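PDB 6B9R: hydroxyethylphosphonate dioxygenase from Streptomyces albus, which uses iron and dioxygen to cleave the carbon-carbon bond of 2-hydroxyethylphosphonate, giving hydroxymethylphosphonate and formate. Local coordinates for residues A[84-89]-A[375-380]; A[80-85]-A[397-402]; A[236-241]-A[295-300]. All coordinates share one frame; numbering follows the deposited sequence.

Interaction 1. Residues A[84-89]-A[375-380]; sequences QGLRMM and VSVRWR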
loop_
_atom_site.group_PDB
_atom_site.type_symbol
_atom_site.label_atom_id
_atom_site.label_comp_id
_atom_site.label_asym_id
_atom_site.label_seq_id
_atom_site.Cartn_x
_atom_site.Cartn_y
_atom_site.Cartn_z
ATOM N N GLN A 84 -14.430 16.371 12.050
ATOM C CA GLN A 84 -13.757 17.666 12.141
ATOM C C GLN A 84 -12.259 17.589 11.841
ATOM O O GLN A 84 -11.568 18.614 11.928
ATOM C CB GLN A 84 -13.992 18.275 13.531
ATOM C CG GLN A 84 -15.491 18.410 13.868
ATOM C CD GLN A 84 -15.749 19.101 15.195
ATOM O OE1 GLN A 84 -14.890 19.130 16.074
ATOM N NE2 GLN A 84 -16.943 19.672 15.341
ATOM N N GLY A 85 -11.736 16.410 11.485
ATOM C CA GLY A 85 -10.345 16.257 11.134
ATOM C C GLY A 85 -9.436 16.018 12.324
ATOM O O GLY A 85 -8.291 15.579 12.149
ATOM N N LEU A 86 -9.926 16.299 13.520
ATOM C CA LEU A 86 -9.253 16.022 14.778
ATOM C C LEU A 86 -10.351 15.617 15.750
ATOM O O LEU A 86 -11.444 16.187 15.724
ATOM C CB LEU A 86 -8.476 17.253 15.288
ATOM C CG LEU A 86 -7.554 17.125 16.514
ATOM C CD1 LEU A 86 -6.353 18.106 16.454
ATOM C CD2 LEU A 86 -8.329 17.343 17.822
ATOM N N ARG A 87 -10.089 14.607 16.568
ATOM C CA ARG A 87 -11.057 14.221 17.587
ATOM C C ARG A 87 -10.329 13.918 18.888
ATOM O O ARG A 87 -9.277 13.274 18.883
ATOM C CB ARG A 87 -11.891 13.010 17.152
ATOM C CG ARG A 87 -12.848 12.516 18.227
ATOM C CD ARG A 87 -13.778 11.405 17.715
ATOM N NE ARG A 87 -13.185 10.584 16.654
ATOM C CZ ARG A 87 -12.330 9.582 16.850
ATOM N NH1 ARG A 87 -11.931 9.255 18.075
ATOM N NH2 ARG A 87 -11.868 8.905 15.810
ATOM N N MET A 88 -10.896 14.385 19.996
ATOM C CA MET A 88 -10.322 14.161 21.310
ATOM C C MET A 88 -11.054 13.027 22.006
ATOM O O MET A 88 -12.249 12.805 21.790
ATOM C CB MET A 88 -10.392 15.430 22.170
ATOM C CG MET A 88 -9.764 16.620 21.484
ATOM S SD MET A 88 -9.888 18.162 22.414
ATOM C CE MET A 88 -8.869 19.170 21.339
ATOM N N MET A 89 -10.322 12.323 22.859
ATOM C CA MET A 89 -10.885 11.328 23.754
ATOM C C MET A 89 -10.533 11.703 25.187
ATOM O O MET A 89 -9.411 12.142 25.461
ATOM C CB MET A 89 -10.344 9.946 23.416
ATOM C CG MET A 89 -10.979 8.845 24.240
ATOM S SD MET A 89 -10.364 7.240 23.729
ATOM C CE MET A 89 -11.328 6.208 24.833
ATOM N N VAL A 375 -3.764 21.433 27.372
ATOM C CA VAL A 375 -3.228 21.980 26.126
ATOM C C VAL A 375 -4.408 22.421 25.269
ATOM O O VAL A 375 -5.298 21.614 24.971
ATOM C CB VAL A 375 -2.366 20.952 25.370
ATOM C CG1 VAL A 375 -1.833 21.551 24.056
ATOM C CG2 VAL A 375 -1.216 20.459 26.238
ATOM N N SER A 376 -4.419 23.690 24.871
ATOM C CA SER A 376 -5.436 24.171 23.942
ATOM C C SER A 376 -4.985 23.870 22.517
ATOM O O SER A 376 -3.829 24.110 22.155
ATOM C CB SER A 376 -5.688 25.671 24.129
ATOM O OG SER A 376 -6.396 25.944 25.340
ATOM N N VAL A 377 -5.903 23.349 21.707
ATOM C CA VAL A 377 -5.613 22.967 20.330
ATOM C C VAL A 377 -6.527 23.767 19.419
ATOM O O VAL A 377 -7.729 23.886 19.688
ATOM C CB VAL A 377 -5.806 21.454 20.100
ATOM C CG1 VAL A 377 -5.312 21.061 18.710
ATOM C CG2 VAL A 377 -5.080 20.644 21.182
ATOM N N ARG A 378 -5.960 24.327 18.355
ATOM C CA ARG A 378 -6.735 25.085 17.383
ATOM C C ARG A 378 -6.388 24.563 15.999
ATOM O O ARG A 378 -5.209 24.409 15.674
ATOM C CB ARG A 378 -6.448 26.585 17.504
ATOM C CG ARG A 378 -6.747 27.112 18.899
ATOM C CD ARG A 378 -6.427 28.585 19.041
ATOM N NE ARG A 378 -6.848 29.111 20.336
ATOM C CZ ARG A 378 -6.144 28.993 21.460
ATOM N NH1 ARG A 378 -4.974 28.358 21.460
ATOM N NH2 ARG A 378 -6.609 29.511 22.587
ATOM N N TRP A 379 -7.397 24.251 15.197
ATOM C CA TRP A 379 -7.088 23.602 13.939
ATOM C C TRP A 379 -8.101 24.024 12.891
ATOM O O TRP A 379 -9.149 24.596 13.197
ATOM C CB TRP A 379 -7.020 22.073 14.112
ATOM C CG TRP A 379 -8.323 21.346 14.282
ATOM C CD1 TRP A 379 -9.039 20.725 13.298
ATOM C CD2 TRP A 379 -9.046 21.122 15.505
ATOM N NE1 TRP A 379 -10.166 20.144 13.827
ATOM C CE2 TRP A 379 -10.197 20.370 15.176
ATOM C CE3 TRP A 379 -8.839 21.493 16.843
ATOM C CZ2 TRP A 379 -11.141 19.977 16.129
ATOM C CZ3 TRP A 379 -9.778 21.103 17.795
ATOM C CH2 TRP A 379 -10.915 20.347 17.429
ATOM N N ARG A 380 -7.756 23.744 11.639
ATOM C CA ARG A 380 -8.613 24.035 10.503
ATOM C C ARG A 380 -8.826 22.758 9.701
ATOM O O ARG A 380 -7.955 21.889 9.645
ATOM C CB ARG A 380 -8.008 25.129 9.615
#

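Interaction 2. Residues A[80-85]-A[397-402]; sequences NDTPQG and YVIPGI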
loop_
_atom_site.group_PDB
_atom_site.type_symbol
_atom_site.label_atom_id
_atom_site.label_comp_id
_atom_site.label_asym_id
_atom_site.label_seq_id
_atom_site.Cartn_x
_atom_site.Cartn_y
_atom_site.Cartn_z
ATOM N N ASN A 80 -15.884 7.204 8.317
ATOM C CA ASN A 80 -15.290 8.453 8.770
ATOM C C ASN A 80 -15.847 8.695 10.165
ATOM O O ASN A 80 -17.045 8.963 10.318
ATOM C CB ASN A 80 -15.621 9.610 7.828
ATOM C CG ASN A 80 -14.934 10.918 8.251
ATOM O OD1 ASN A 80 -14.752 11.183 9.435
ATOM N ND2 ASN A 80 -14.537 11.722 7.277
ATOM N N ASP A 81 -14.998 8.553 11.180
ATOM C CA ASP A 81 -15.389 8.866 12.550
ATOM C C ASP A 81 -14.626 10.071 13.096
ATOM O O ASP A 81 -14.643 10.302 14.305
ATOM C CB ASP A 81 -15.212 7.634 13.454
ATOM C CG ASP A 81 -13.797 7.088 13.450
ATOM O OD1 ASP A 81 -12.867 7.852 13.130
ATOM O OD2 ASP A 81 -13.615 5.889 13.767
ATOM N N THR A 82 -13.973 10.844 12.223
ATOM C CA THR A 82 -13.250 12.063 12.594
ATOM C C THR A 82 -13.732 13.225 11.723
ATOM O O THR A 82 -12.966 13.793 10.934
ATOM C CB THR A 82 -11.747 11.849 12.439
ATOM O OG1 THR A 82 -11.394 10.544 12.924
ATOM C CG2 THR A 82 -10.969 12.893 13.221
ATOM N N PRO A 83 -15.010 13.603 11.839
ATOM C CA PRO A 83 -15.591 14.553 10.866
ATOM C C PRO A 83 -15.003 15.951 10.920
ATOM O O PRO A 83 -15.082 16.664 9.914
ATOM C CB PRO A 83 -17.082 14.571 11.236
ATOM C CG PRO A 83 -17.111 14.177 12.680
ATOM C CD PRO A 83 -16.014 13.138 12.813
ATOM N N GLN A 84 -14.430 16.371 12.050
ATOM C CA GLN A 84 -13.757 17.666 12.141
ATOM C C GLN A 84 -12.259 17.589 11.841
ATOM O O GLN A 84 -11.568 18.614 11.928
ATOM C CB GLN A 84 -13.992 18.275 13.531
ATOM C CG GLN A 84 -15.491 18.410 13.868
ATOM C CD GLN A 84 -15.749 19.101 15.195
ATOM O OE1 GLN A 84 -14.890 19.130 16.074
ATOM N NE2 GLN A 84 -16.943 19.672 15.341
ATOM N N GLY A 85 -11.736 16.410 11.485
ATOM C CA GLY A 85 -10.345 16.257 11.134
ATOM C C GLY A 85 -9.436 16.018 12.324
ATOM O O GLY A 85 -8.291 15.579 12.149
ATOM N N TYR A 397 -6.769 12.162 18.052
ATOM C CA TYR A 397 -6.401 11.606 16.763
ATOM C C TYR A 397 -6.557 12.694 15.708
ATOM O O TYR A 397 -7.540 13.441 15.732
ATOM C CB TYR A 397 -7.277 10.400 16.410
ATOM C CG TYR A 397 -7.147 10.081 14.959
ATOM C CD1 TYR A 397 -5.963 9.551 14.455
ATOM C CD2 TYR A 397 -8.182 10.356 14.077
ATOM C CE1 TYR A 397 -5.822 9.282 13.116
ATOM C CE2 TYR A 397 -8.052 10.086 12.728
ATOM C CZ TYR A 397 -6.873 9.547 12.255
ATOM O OH TYR A 397 -6.737 9.293 10.911
ATOM N N VAL A 398 -5.583 12.790 14.790
ATOM C CA VAL A 398 -5.557 13.805 13.740
ATOM C C VAL A 398 -5.318 13.125 12.397
ATOM O O VAL A 398 -4.372 12.341 12.261
ATOM C CB VAL A 398 -4.459 14.860 13.986
ATOM C CG1 VAL A 398 -4.709 16.105 13.126
ATOM C CG2 VAL A 398 -4.339 15.221 15.490
ATOM N N ILE A 399 -6.163 13.424 11.407
ATOM C CA ILE A 399 -5.981 12.871 10.062
ATOM C C ILE A 399 -4.826 13.593 9.378
ATOM O O ILE A 399 -4.444 14.701 9.802
ATOM C CB ILE A 399 -7.262 12.973 9.207
ATOM C CG1 ILE A 399 -7.561 14.430 8.811
ATOM C CG2 ILE A 399 -8.426 12.283 9.906
ATOM C CD1 ILE A 399 -8.734 14.569 7.774
ATOM N N PRO A 400 -4.247 13.009 8.324
ATOM C CA PRO A 400 -3.222 13.727 7.554
ATOM C C PRO A 400 -3.729 15.076 7.055
ATOM O O PRO A 400 -4.914 15.251 6.768
ATOM C CB PRO A 400 -2.938 12.784 6.376
ATOM C CG PRO A 400 -3.316 11.424 6.874
ATOM C CD PRO A 400 -4.485 11.647 7.810
ATOM N N GLY A 401 -2.808 16.027 6.937
ATOM C CA GLY A 401 -3.078 17.286 6.272
ATOM C C GLY A 401 -3.592 18.408 7.153
ATOM O O GLY A 401 -3.771 19.526 6.652
ATOM N N ILE A 402 -3.826 18.163 8.439
ATOM C CA ILE A 402 -4.443 19.176 9.295
ATOM C C ILE A 402 -3.385 20.141 9.805
ATOM O O ILE A 402 -2.342 19.724 10.319
ATOM C CB ILE A 402 -5.180 18.518 10.472
ATOM C CG1 ILE A 402 -6.315 17.612 9.967
ATOM C CG2 ILE A 402 -5.647 19.587 11.471
ATOM C CD1 ILE A 402 -7.274 18.274 8.974
#

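Interaction 3. Residues A[236-241]-A[295-300]; sequences GDHGAM and ELLVPH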
loop_
_atom_site.group_PDB
_atom_site.type_symbol
_atom_site.label_atom_id
_atom_site.label_comp_id
_atom_site.label_asym_id
_atom_site.label_seq_id
_atom_site.Cartn_x
_atom_site.Cartn_y
_atom_site.Cartn_z
ATOM N N GLY A 236 18.851 -3.773 3.999
ATOM C CA GLY A 236 20.237 -3.516 3.682
ATOM C C GLY A 236 20.845 -4.364 2.586
ATOM O O GLY A 236 21.995 -4.110 2.203
ATOM N N ASP A 237 20.133 -5.360 2.056
ATOM C CA ASP A 237 20.707 -6.238 1.033
ATOM C C ASP A 237 20.418 -5.660 -0.349
ATOM O O ASP A 237 19.408 -5.980 -0.987
ATOM C CB ASP A 237 20.164 -7.656 1.160
ATOM C CG ASP A 237 20.976 -8.662 0.365
ATOM O OD1 ASP A 237 21.716 -8.255 -0.559
ATOM O OD2 ASP A 237 20.884 -9.867 0.665
ATOM N N HIS A 238 21.351 -4.840 -0.837
ATOM C CA HIS A 238 21.162 -4.193 -2.130
ATOM C C HIS A 238 21.312 -5.168 -3.285
ATOM O O HIS A 238 20.648 -5.007 -4.313
ATOM C CB HIS A 238 22.148 -3.034 -2.278
ATOM C CG HIS A 238 21.839 -1.885 -1.375
ATOM N ND1 HIS A 238 22.294 -1.819 -0.075
ATOM C CD2 HIS A 238 21.080 -0.780 -1.569
ATOM C CE1 HIS A 238 21.838 -0.713 0.490
ATOM N NE2 HIS A 238 21.102 -0.064 -0.394
ATOM N N GLY A 239 22.190 -6.164 -3.153
ATOM C CA GLY A 239 22.315 -7.155 -4.210
ATOM C C GLY A 239 21.020 -7.908 -4.453
ATOM O O GLY A 239 20.669 -8.205 -5.597
ATOM N N ALA A 240 20.286 -8.222 -3.378
ATOM C CA ALA A 240 19.017 -8.928 -3.526
ATOM C C ALA A 240 17.982 -8.062 -4.232
ATOM O O ALA A 240 17.208 -8.556 -5.062
ATOM C CB ALA A 240 18.489 -9.362 -2.158
ATOM N N MET A 241 17.947 -6.777 -3.882
ATOM C CA MET A 241 17.091 -5.804 -4.549
ATOM C C MET A 241 17.406 -5.733 -6.039
ATOM O O MET A 241 16.500 -5.763 -6.879
ATOM C CB MET A 241 17.288 -4.445 -3.879
ATOM C CG MET A 241 16.372 -3.322 -4.318
ATOM S SD MET A 241 14.719 -3.548 -3.652
ATOM C CE MET A 241 13.979 -4.156 -5.142
ATOM N N GLU A 295 14.334 2.855 -6.319
ATOM C CA GLU A 295 13.904 1.466 -6.241
ATOM C C GLU A 295 15.046 0.475 -6.064
ATOM O O GLU A 295 14.771 -0.697 -5.777
ATOM C CB GLU A 295 13.091 1.100 -7.494
ATOM C CG GLU A 295 11.826 1.925 -7.608
ATOM C CD GLU A 295 10.840 1.638 -6.472
ATOM O OE1 GLU A 295 10.856 0.515 -5.922
ATOM O OE2 GLU A 295 10.043 2.537 -6.132
ATOM N N LEU A 296 16.307 0.896 -6.222
ATOM C CA LEU A 296 17.452 0.017 -5.996
ATOM C C LEU A 296 18.068 0.200 -4.616
ATOM O O LEU A 296 19.023 -0.509 -4.278
ATOM C CB LEU A 296 18.518 0.248 -7.069
ATOM C CG LEU A 296 18.102 -0.018 -8.523
ATOM C CD1 LEU A 296 19.286 0.273 -9.465
ATOM C CD2 LEU A 296 17.619 -1.442 -8.723
ATOM N N LEU A 297 17.550 1.133 -3.818
ATOM C CA LEU A 297 18.035 1.391 -2.469
ATOM C C LEU A 297 17.167 0.645 -1.463
ATOM O O LEU A 297 15.950 0.559 -1.628
ATOM C CB LEU A 297 18.020 2.887 -2.161
ATOM C CG LEU A 297 18.988 3.754 -2.967
ATOM C CD1 LEU A 297 18.910 5.189 -2.465
ATOM C CD2 LEU A 297 20.409 3.216 -2.828
ATOM N N VAL A 298 17.798 0.100 -0.429
ATOM C CA VAL A 298 17.125 -0.709 0.578
ATOM C C VAL A 298 17.349 -0.041 1.926
ATOM O O VAL A 298 18.487 0.297 2.254
ATOM C CB VAL A 298 17.643 -2.160 0.608
ATOM C CG1 VAL A 298 16.799 -3.012 1.547
ATOM C CG2 VAL A 298 17.648 -2.754 -0.792
ATOM N N PRO A 299 16.319 0.168 2.734
ATOM C CA PRO A 299 16.548 0.778 4.041
ATOM C C PRO A 299 17.310 -0.173 4.941
ATOM O O PRO A 299 17.221 -1.396 4.811
ATOM C CB PRO A 299 15.134 1.034 4.570
ATOM C CG PRO A 299 14.322 -0.021 3.919
ATOM C CD PRO A 299 14.903 -0.165 2.533
ATOM N N HIS A 300 18.113 0.414 5.817
ATOM C CA HIS A 300 18.715 -0.325 6.907
ATOM C C HIS A 300 17.814 -0.210 8.123
ATOM O O HIS A 300 16.909 0.626 8.179
ATOM C CB HIS A 300 20.110 0.209 7.214
ATOM C CG HIS A 300 21.070 0.072 6.074
ATOM N ND1 HIS A 300 21.924 -1.004 5.944
ATOM C CD2 HIS A 300 21.309 0.872 5.009
ATOM C CE1 HIS A 300 22.649 -0.857 4.851
ATOM N NE2 HIS A 300 22.297 0.273 4.265
HETATM O O HOH W 1 20.616 -2.295 -5.558
#

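Interaction 1. Residues A[84-89]-A[375-380]
Leu86 presses against the indole of Trp379, the broadest surface in this contact. Its CB sits over one face, 3.7 Å from the centroid of the five-membered ring and 17° off the normal. The fork of the leucine spreads from there: CD2 meets the six-membered ring at CH2, 4.0 Å away, and CD1 reaches Val377 CG1 at 3.9 Å. Met88, its chain extended beyond CG, pushes its terminal methyl into the notch between the two residues of the other strand, with CE 4.0 Å from Val377 CB and 4.1 Å from Trp379 CZ3. The indole is also pinned at its edge. Trp379 NE1 donates to Gln84 O over 2.8 Å with an N-H...O angle of 158°; the oxygen lies nearly in the ring plane, although the nitrogen stands above the carbonyl plane. Tyr386 of strand 384-390 meets the same indole at a shallow angle. Strands 86-89 and 375-380 run roughly antiparallel, their axes 9.6 Å apart at closest approach, and belong to different sheets; this is the face-to-face packing between the sheets of a cupin (jelly-roll) fold.

Interaction 2. Residues A[80-85]-A[397-402]
A beta turn feeding an edge strand of an antiparallel sheet brings Gly85 O to Ile399 N, just past the end of strand 395-398. The bond is 3.1 Å long and nearly straight, at 169°. The same oxygen is walled by aliphatic carbon: Ile399 CG1 and Ile402 CG1 each lie 3.6 Å from Gly85 O. The type I turn from Thr82 to Gly85 is closed by Gly85 N donating to Thr82 O, and a side chain at Gly85 would be jammed against the preceding carbonyl and tight against Ile402 CD1. Thr82 meets Tyr397 at about a right angle, its OG1 3.4 Å from CE2 at the ring edge; chi1 of -41° holds that oxygen beside the backbone N. The hydroxyl's polar partners include Gln119, whereas Tyr397 OH bonds to His364 ND1. Before the turn, Asn80 OD1 accepts from Thr82 N at 2.9 Å, making an Asx turn. Across the contact a type II turn runs from Ile399 to Ile402, and Phe223 of the second subunit packs on Ile399 and Pro400. Two tight turns, joined by one backbone bond, thus sit at the end of paired antiparallel strands in the cupin fold.

Interaction 3. Residues A[236-241]-A[295-300]
The imidazole of His238 overlaps Val298, whose CG2 lies over one ring face, 4.0 Å from CD2. The edge of the ring faces Leu296 O, 3.4 Å from His238 CD2, and His300 NE2, 3.9 Å from His238 CE1. With chi1 at -70°, His238 CG is anti to the carbonyl carbon, and ND1 bonds to Pro274 O, with a weak second bond to Gly236 O. An alanine in place of His238 would probably leave Pro274 O without the ring N-H and open a gap over Val298. The same methyl also receives Met241, whose CB lies 3.5 Å from Val298 CG2. The methionine chain bends at chi2 and chi3, and its CG lies 3.4 Å from Glu295 O. At the far end of the contact Gly236 N gives a weak bond of 3.0 Å to Pro299 O, and Gly236 CA lies over a face of the His300 ring, 4.1 Å from its centroid. A side chain on Gly236 would clash with His300 ND1. A water donates to both His238 O and Leu296 O, the latter at 2.7 Å, and so joins the two backbones. Asp237, at the N-cap, accepts from Ala240 N through OD1. From the second subunit, Arg294 bonds to Leu297 O and Phe429 packs on Val298 and Pro299. The opening turn of helix 238-249 therefore rests on the chain that leaves the helical domain, whose sequence resembles Cro/C1-type DNA-binding domains. Leu296 packs back onto Leu282, Leu285 and Ala286 of helix 279-288. Beyond His300 the chain continues to strand 307-310.

Interactions 1 and 2 share Gln84 and Gly85, and their centres are about 9 Å apart. The first looks across to strand 375-381 in the facing sheet, the second passes to strand 395-398, the neighbour of 86-89 in the same sheet. Arg87 ties them further: its NH2 forms a 3.0 Å salt bridge with Asp81 OD1, and Arg87 O probably accepts from Tyr397 N. Interaction 3 lies on the opposite side of the chain's centre, its own centre about 40 Å from that of interaction 1 and 35 Å from that of interaction 2; like 80-85 with 397-402, it touches the second subunit. The iron ligands His149, Gln153 and His190 belong to none of the three; Gln153 and His190 lie on strands 152-158 and 190-194.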